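Local coordinates for protein halorhodopsin (Halobacterium salinarum, PDB 2JAF) that pumps chloride ions across the membrane of the archaeal cell, driven by light that its bound retinal absorbs, at residues Ser104-Tyr109 and Ala151-Ser156; Ile142-Thr147 and Ala166-Phe171. The protein carries 2 engineered substitutions. All blocks are in the same frame, centred on the assembly; numbering follows the deposited sequence.

Contact 1. Residues Ser104-Tyr109 and Ala151-Ser156; sequences SQWGRY and AAMTTS. With PLM (palmitic acid), chain E.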
loop_
_atom_site.group_PDB
_atom_site.type_symbol
_atom_site.label_atom_id
_atom_site.label_comp_id
_atom_site.label_asym_id
_atom_site.label_seq_id
_atom_site.Cartn_x
_atom_site.Cartn_y
_atom_site.Cartn_z
ATOM N N SER A 104 -16.505 17.373 0.497
ATOM C CA SER A 104 -16.092 16.065 -0.003
ATOM C C SER A 104 -15.588 15.161 1.117
ATOM O O SER A 104 -14.577 15.452 1.750
ATOM C CB SER A 104 -14.988 16.226 -1.053
ATOM O OG SER A 104 -14.489 14.963 -1.463
ATOM N N GLN A 105 -16.302 14.067 1.360
ATOM C CA GLN A 105 -15.909 13.112 2.394
ATOM C C GLN A 105 -14.889 12.183 1.750
ATOM O O GLN A 105 -15.122 10.982 1.609
ATOM C CB GLN A 105 -17.126 12.309 2.873
ATOM C CG GLN A 105 -18.262 13.159 3.435
ATOM C CD GLN A 105 -19.411 12.326 3.991
ATOM O OE1 GLN A 105 -19.871 11.376 3.355
ATOM N NE2 GLN A 105 -19.887 12.690 5.176
ATOM N N TRP A 106 -13.751 12.748 1.358
ATOM C CA TRP A 106 -12.714 11.970 0.694
ATOM C C TRP A 106 -12.089 10.876 1.550
ATOM O O TRP A 106 -11.438 9.970 1.027
ATOM C CB TRP A 106 -11.622 12.887 0.125
ATOM C CG TRP A 106 -10.873 13.716 1.119
ATOM C CD1 TRP A 106 -11.112 15.024 1.447
ATOM C CD2 TRP A 106 -9.717 13.322 1.865
ATOM N NE1 TRP A 106 -10.173 15.464 2.343
ATOM C CE2 TRP A 106 -9.303 14.441 2.619
ATOM C CE3 TRP A 106 -8.988 12.129 1.969
ATOM C CZ2 TRP A 106 -8.192 14.406 3.466
ATOM C CZ3 TRP A 106 -7.884 12.093 2.813
ATOM C CH2 TRP A 106 -7.498 13.227 3.550
ATOM N N GLY A 107 -12.289 10.956 2.862
ATOM C CA GLY A 107 -11.757 9.927 3.731
ATOM C C GLY A 107 -12.448 8.600 3.453
ATOM O O GLY A 107 -11.892 7.535 3.715
ATOM N N ARG A 108 -13.667 8.644 2.926
ATOM C CA ARG A 108 -14.351 7.388 2.621
ATOM C C ARG A 108 -13.571 6.664 1.532
ATOM O O ARG A 108 -13.235 5.486 1.662
ATOM C CB ARG A 108 -15.777 7.636 2.122
ATOM C CG ARG A 108 -16.792 8.055 3.169
ATOM C CD ARG A 108 -18.186 8.135 2.535
ATOM N NE ARG A 108 -19.224 8.612 3.442
ATOM C CZ ARG A 108 -19.882 7.852 4.317
ATOM N NH1 ARG A 108 -19.615 6.551 4.424
ATOM N NH2 ARG A 108 -20.825 8.392 5.070
ATOM N N TYR A 109 -13.271 7.389 0.458
ATOM C CA TYR A 109 -12.566 6.823 -0.679
ATOM C C TYR A 109 -11.198 6.294 -0.274
ATOM O O TYR A 109 -10.780 5.217 -0.709
ATOM C CB TYR A 109 -12.461 7.883 -1.793
ATOM C CG TYR A 109 -13.730 8.713 -1.934
ATOM C CD1 TYR A 109 -14.992 8.130 -1.775
ATOM C CD2 TYR A 109 -13.672 10.083 -2.193
ATOM C CE1 TYR A 109 -16.160 8.890 -1.864
ATOM C CE2 TYR A 109 -14.834 10.852 -2.282
ATOM C CZ TYR A 109 -16.074 10.249 -2.116
ATOM O OH TYR A 109 -17.225 11.004 -2.193
ATOM N N ALA A 151 -10.924 11.084 -8.886
ATOM C CA ALA A 151 -12.101 11.685 -9.507
ATOM C C ALA A 151 -12.660 12.789 -8.609
ATOM O O ALA A 151 -13.025 13.866 -9.086
ATOM C CB ALA A 151 -13.164 10.613 -9.759
ATOM N N ALA A 152 -12.728 12.516 -7.306
ATOM C CA ALA A 152 -13.249 13.487 -6.349
ATOM C C ALA A 152 -12.331 14.695 -6.146
ATOM O O ALA A 152 -12.801 15.818 -5.973
ATOM C CB ALA A 152 -13.505 12.803 -5.006
ATOM N N MET A 153 -11.023 14.468 -6.171
ATOM C CA MET A 153 -10.056 15.547 -5.945
ATOM C C MET A 153 -9.719 16.412 -7.159
ATOM O O MET A 153 -9.157 17.497 -7.007
ATOM C CB MET A 153 -8.754 14.969 -5.383
ATOM C CG MET A 153 -8.904 14.287 -4.033
ATOM S SD MET A 153 -9.463 15.395 -2.721
ATOM C CE MET A 153 -11.266 15.077 -2.746
ATOM N N THR A 154 -10.050 15.936 -8.359
ATOM C CA THR A 154 -9.747 16.679 -9.580
ATOM C C THR A 154 -10.637 17.913 -9.737
ATOM O O THR A 154 -11.858 17.816 -9.676
ATOM C CB THR A 154 -9.886 15.754 -10.799
ATOM O OG1 THR A 154 -8.874 14.741 -10.722
ATOM C CG2 THR A 154 -9.732 16.539 -12.109
ATOM N N THR A 155 -10.018 19.073 -9.945
ATOM C CA THR A 155 -10.776 20.315 -10.061
ATOM C C THR A 155 -10.560 21.121 -11.335
ATOM O O THR A 155 -11.302 22.076 -11.590
ATOM C CB THR A 155 -10.447 21.260 -8.894
ATOM O OG1 THR A 155 -9.047 21.570 -8.923
ATOM C CG2 THR A 155 -10.794 20.612 -7.562
ATOM N N SER A 156 -9.569 20.751 -12.141
ATOM C CA SER A 156 -9.280 21.532 -13.343
ATOM C C SER A 156 -10.337 21.464 -14.436
ATOM O O SER A 156 -10.636 22.477 -15.076
ATOM C CB SER A 156 -7.905 21.154 -13.916
ATOM O OG SER A 156 -7.889 19.827 -14.417
HETATM C C1 PLM E . -7.656 17.900 0.345
HETATM O O1 PLM E . -7.955 18.381 1.455
HETATM O O2 PLM E . -7.457 18.614 -0.663
HETATM C C2 PLM E . -7.537 16.388 0.242
HETATM C C3 PLM E . -6.152 15.775 0.048
HETATM C C4 PLM E . -6.321 14.259 0.022
HETATM C C5 PLM E . -5.048 13.453 -0.160
HETATM C C6 PLM E . -4.305 13.215 1.139
HETATM C C7 PLM E . -4.201 11.746 1.506
HETATM C C8 PLM E . -3.443 11.552 2.802
HETATM C C9 PLM E . -3.334 10.072 3.133
HETATM C CA PLM E . -2.579 9.824 4.425
HETATM C CB PLM E . -2.197 8.393 4.780
HETATM C CC PLM E . -1.277 7.682 3.801
HETATM C CD PLM E . -0.942 6.295 4.311
HETATM C CE PLM E . -0.019 5.572 3.331
HETATM C CF PLM E . -0.476 4.121 3.237
HETATM C CG PLM E . 0.386 3.330 2.265
#
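Met-153 brings its terminal methyl up to Trp-106 and Ser-104 at once: CE lies 3.6 Å from CB of Trp-106 and 3.5 Å from OG of Ser-104. The thioether chain, bent at chi2 and chi3, runs obliquely to the indole, and SD stands 4.8 Å from the centroid of the five-membered ring in a Met-aromatic contact. The indole of Trp-106 lies against the palmitic acid of chain E, whose C2 covers one face 3.4 Å above the plane, offset toward the rim. C2 also lies 3.7 Å from SD of Met-153, which brings lipid, sulfur and indole together. An alanine at Trp-106 would probably deprive the sulfur of its aromatic partner and the head of the acyl chain of the flat surface it rests on. One turn on from Trp-106, Tyr-109 meets Ala-152, CE2 to CB 3.6 Å, the methyl coming obliquely to the ring. The hydroxyls of Ser-104 and Tyr-109 both turn to Glu-219, one to each carboxylate oxygen. The contact thus joins the end of strand 101-104 and the start of helix 106-127 to the end of helix 131-153, with Ile-89 of strand 87-90 touching Ser-104 and Met-153, and Leu-84 of the second subunit packing on Met-153.

Contact 2. Residues Ile142-Thr147 and Ala166-Phe171; sequences IGMCVT and AISCAF. With RET (retinal), chain G; PLM (palmitic acid), chain D.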
loop_
_atom_site.group_PDB
_atom_site.type_symbol
_atom_site.label_atom_id
_atom_site.label_comp_id
_atom_site.label_asym_id
_atom_site.label_seq_id
_atom_site.Cartn_x
_atom_site.Cartn_y
_atom_site.Cartn_z
ATOM N N ILE A 142 -7.395 -1.760 -5.226
ATOM C CA ILE A 142 -6.713 -0.549 -4.794
ATOM C C ILE A 142 -6.784 0.491 -5.909
ATOM O O ILE A 142 -6.998 1.672 -5.647
ATOM C CB ILE A 142 -5.243 -0.854 -4.407
ATOM C CG1 ILE A 142 -5.232 -1.698 -3.122
ATOM C CG2 ILE A 142 -4.471 0.440 -4.184
ATOM C CD1 ILE A 142 -3.859 -2.221 -2.720
ATOM N N GLY A 143 -6.625 0.043 -7.150
ATOM C CA GLY A 143 -6.705 0.954 -8.282
ATOM C C GLY A 143 -8.076 1.604 -8.372
ATOM O O GLY A 143 -8.195 2.802 -8.646
ATOM N N MET A 144 -9.123 0.815 -8.137
ATOM C CA MET A 144 -10.489 1.332 -8.188
ATOM C C MET A 144 -10.652 2.430 -7.144
ATOM O O MET A 144 -11.191 3.505 -7.421
ATOM C CB MET A 144 -11.498 0.194 -7.923
ATOM C CG MET A 144 -12.957 0.630 -7.752
ATOM S SD MET A 144 -14.008 -0.744 -7.182
ATOM C CE MET A 144 -13.625 -0.723 -5.438
ATOM N N CYS A 145 -10.157 2.166 -5.940
ATOM C CA CYS A 145 -10.272 3.126 -4.858
ATOM C C CYS A 145 -9.490 4.415 -5.067
ATOM O O CYS A 145 -10.011 5.498 -4.806
ATOM C CB CYS A 145 -9.838 2.480 -3.539
ATOM S SG CYS A 145 -10.953 1.180 -2.995
ATOM N N VAL A 146 -8.249 4.303 -5.527
ATOM C CA VAL A 146 -7.428 5.494 -5.720
ATOM C C VAL A 146 -7.864 6.342 -6.907
ATOM O O VAL A 146 -7.727 7.570 -6.883
ATOM C CB VAL A 146 -5.929 5.142 -5.866
ATOM C CG1 VAL A 146 -5.444 4.428 -4.607
ATOM C CG2 VAL A 146 -5.697 4.287 -7.104
ATOM N N THR A 147 -8.395 5.708 -7.945
ATOM C CA THR A 147 -8.849 6.482 -9.084
ATOM C C THR A 147 -10.164 7.160 -8.701
ATOM O O THR A 147 -10.488 8.237 -9.198
ATOM C CB THR A 147 -8.993 5.606 -10.350
ATOM O OG1 THR A 147 -9.766 4.433 -10.060
ATOM C CG2 THR A 147 -7.618 5.185 -10.840
ATOM N N ALA A 166 -14.579 6.640 -14.901
ATOM C CA ALA A 166 -14.625 5.556 -15.879
ATOM C C ALA A 166 -13.521 4.511 -15.654
ATOM O O ALA A 166 -13.768 3.306 -15.730
ATOM C CB ALA A 166 -14.530 6.139 -17.311
ATOM N N ILE A 167 -12.297 4.964 -15.396
ATOM C CA ILE A 167 -11.190 4.039 -15.162
ATOM C C ILE A 167 -11.421 3.256 -13.871
ATOM O O ILE A 167 -11.097 2.072 -13.783
ATOM C CB ILE A 167 -9.839 4.786 -15.074
ATOM C CG1 ILE A 167 -9.506 5.419 -16.425
ATOM C CG2 ILE A 167 -8.723 3.816 -14.692
ATOM C CD1 ILE A 167 -9.306 4.406 -17.541
ATOM N N SER A 168 -11.988 3.916 -12.871
ATOM C CA SER A 168 -12.283 3.246 -11.609
ATOM C C SER A 168 -13.265 2.104 -11.895
ATOM O O SER A 168 -13.152 1.018 -11.328
ATOM C CB SER A 168 -12.901 4.239 -10.624
ATOM O OG SER A 168 -13.181 3.629 -9.379
ATOM N N CYS A 169 -14.228 2.357 -12.780
ATOM C CA CYS A 169 -15.212 1.334 -13.147
ATOM C C CYS A 169 -14.504 0.154 -13.809
ATOM O O CYS A 169 -14.875 -1.005 -13.607
ATOM C CB CYS A 169 -16.259 1.913 -14.114
ATOM S SG CYS A 169 -17.520 2.993 -13.353
ATOM N N ALA A 170 -13.484 0.446 -14.608
ATOM C CA ALA A 170 -12.732 -0.608 -15.284
ATOM C C ALA A 170 -12.042 -1.513 -14.259
ATOM O O ALA A 170 -12.026 -2.732 -14.411
ATOM C CB ALA A 170 -11.704 0.005 -16.224
ATOM N N PHE A 171 -11.459 -0.922 -13.221
ATOM C CA PHE A 171 -10.807 -1.721 -12.191
ATOM C C PHE A 171 -11.850 -2.569 -11.468
ATOM O O PHE A 171 -11.597 -3.726 -11.117
ATOM C CB PHE A 171 -10.091 -0.826 -11.179
ATOM C CG PHE A 171 -8.754 -0.325 -11.650
ATOM C CD1 PHE A 171 -7.712 -1.213 -11.894
ATOM C CD2 PHE A 171 -8.527 1.039 -11.815
ATOM C CE1 PHE A 171 -6.452 -0.751 -12.296
ATOM C CE2 PHE A 171 -7.272 1.509 -12.214
ATOM C CZ PHE A 171 -6.238 0.612 -12.453
HETATM C C1 RET G . -16.409 4.913 -6.725
HETATM C C2 RET G . -16.412 6.045 -7.859
HETATM C C3 RET G . -15.716 5.686 -9.194
HETATM C C4 RET G . -16.399 4.405 -9.859
HETATM C C5 RET G . -16.567 3.164 -8.893
HETATM C C6 RET G . -16.585 3.377 -7.356
HETATM C C7 RET G . -16.641 2.153 -6.487
HETATM C C8 RET G . -16.550 1.975 -5.141
HETATM C C9 RET G . -16.864 0.753 -4.449
HETATM C C10 RET G . -16.786 0.955 -3.069
HETATM C C11 RET G . -17.056 -0.016 -2.130
HETATM C C12 RET G . -17.010 0.308 -0.765
HETATM C C13 RET G . -17.202 -0.669 0.297
HETATM C C14 RET G . -17.050 -0.099 1.595
HETATM C C15 RET G . -16.967 -0.809 2.769
HETATM C C16 RET G . -15.018 5.095 -6.016
HETATM C C17 RET G . -17.613 5.305 -5.721
HETATM C C18 RET G . -16.722 1.816 -9.580
HETATM C C19 RET G . -17.403 -0.574 -5.228
HETATM C C20 RET G . -17.570 -2.139 0.021
HETATM C C1 PLM D . -3.312 8.648 -10.159
HETATM O O1 PLM D . -4.075 9.626 -10.242
HETATM O O2 PLM D . -3.033 7.937 -11.151
HETATM C C2 PLM D . -2.715 8.345 -8.796
HETATM C C3 PLM D . -2.829 6.899 -8.323
HETATM C C4 PLM D . -2.154 6.801 -6.962
HETATM C C5 PLM D . -2.243 5.381 -6.446
HETATM C C6 PLM D . -0.895 4.801 -6.092
HETATM C C7 PLM D . -1.196 3.525 -5.333
HETATM C C8 PLM D . 0.061 2.810 -4.897
HETATM C C9 PLM D . -0.325 1.530 -4.174
HETATM C CA PLM D . 0.904 0.788 -3.686
HETATM C CB PLM D . 0.775 -0.679 -3.298
HETATM C CC PLM D . 0.356 -1.657 -4.383
HETATM C CD PLM D . 0.347 -3.054 -3.793
HETATM C CE PLM D . -0.053 -4.091 -4.843
HETATM C CF PLM D . -0.262 -5.426 -4.142
HETATM C CG PLM D . -0.654 -6.500 -5.146
#
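Close antiparallel helix packing beside a chromophore describes the meeting of Ile-142-Thr-147 with Ala-166-Phe-171, where consecutive helices of the seven-helix retinal-protein fold run past each other. The segment axes approach to 7.8 Å at 164°, and the CA atoms of Met-144 and Ser-168 are only 4.3 Å apart. Gly-143, with no side chain, and the small Ser-168 are consistent with so close an approach. Gly-143 places its CA over the centre of the Phe-171 ring, 3.9 Å from the centroid, a CH-pi contact; a CB at this position would run into the ring. CB of Phe-171 packs at 3.7 Å against CB of Met-144, while Thr-147 crosses the phenyl at about a right angle with its CG2 near CE2.

The polar link is made by Ser-168, whose OG is anti to the backbone N (chi1 -179°) and donates to the main-chain O of Met-144 at 2.8 Å, tilted 26° from the carbonyl plane. Thr-147 turns its own hydroxyl back to the O of Gly-143 (OG1 to O, 2.7 Å), which also accepts from Thr-147 N on the other face of its plane. Met-144 and Ser-168 face retinal as well: Met-144 CE comes within 3.7 Å of polyene atom C9, and Ser-168 OG within 3.3 Å of ring atom C3. On the far flank, the second subunit's Met-68 packs on Phe-171.

Both hydroxyls give their hydrogen to backbone carbonyls; of the two, that of Ser-168 lies against retinal, and the bond that joins the helices probably helps to fix its rotation beside the retinal ring.

In the fold
Both contacts are buried, and both use helix 131-153: contact 1 takes its last turn and the residues that follow, contact 2 an earlier part of the same helix. Contact 2 lies somewhat nearer the centre of the chain, about 13 Å against about 16 Å, centre to centre. They touch, Tyr-109 O packing on Cys-145 CB at 4.0 Å. The partner changes from helix 106-127 in contact 1 to helix 158-180 in contact 2. Chemistry follows place. Near the helix ends, contact 1 is apolar and sulfur-aromatic across its segments, with lipid against the indole; at mid-helix, contact 2 also touches a palmitic acid, through Val-146, but buries more surface and adds a hydrogen bond beside retinal. The second subunit reaches both.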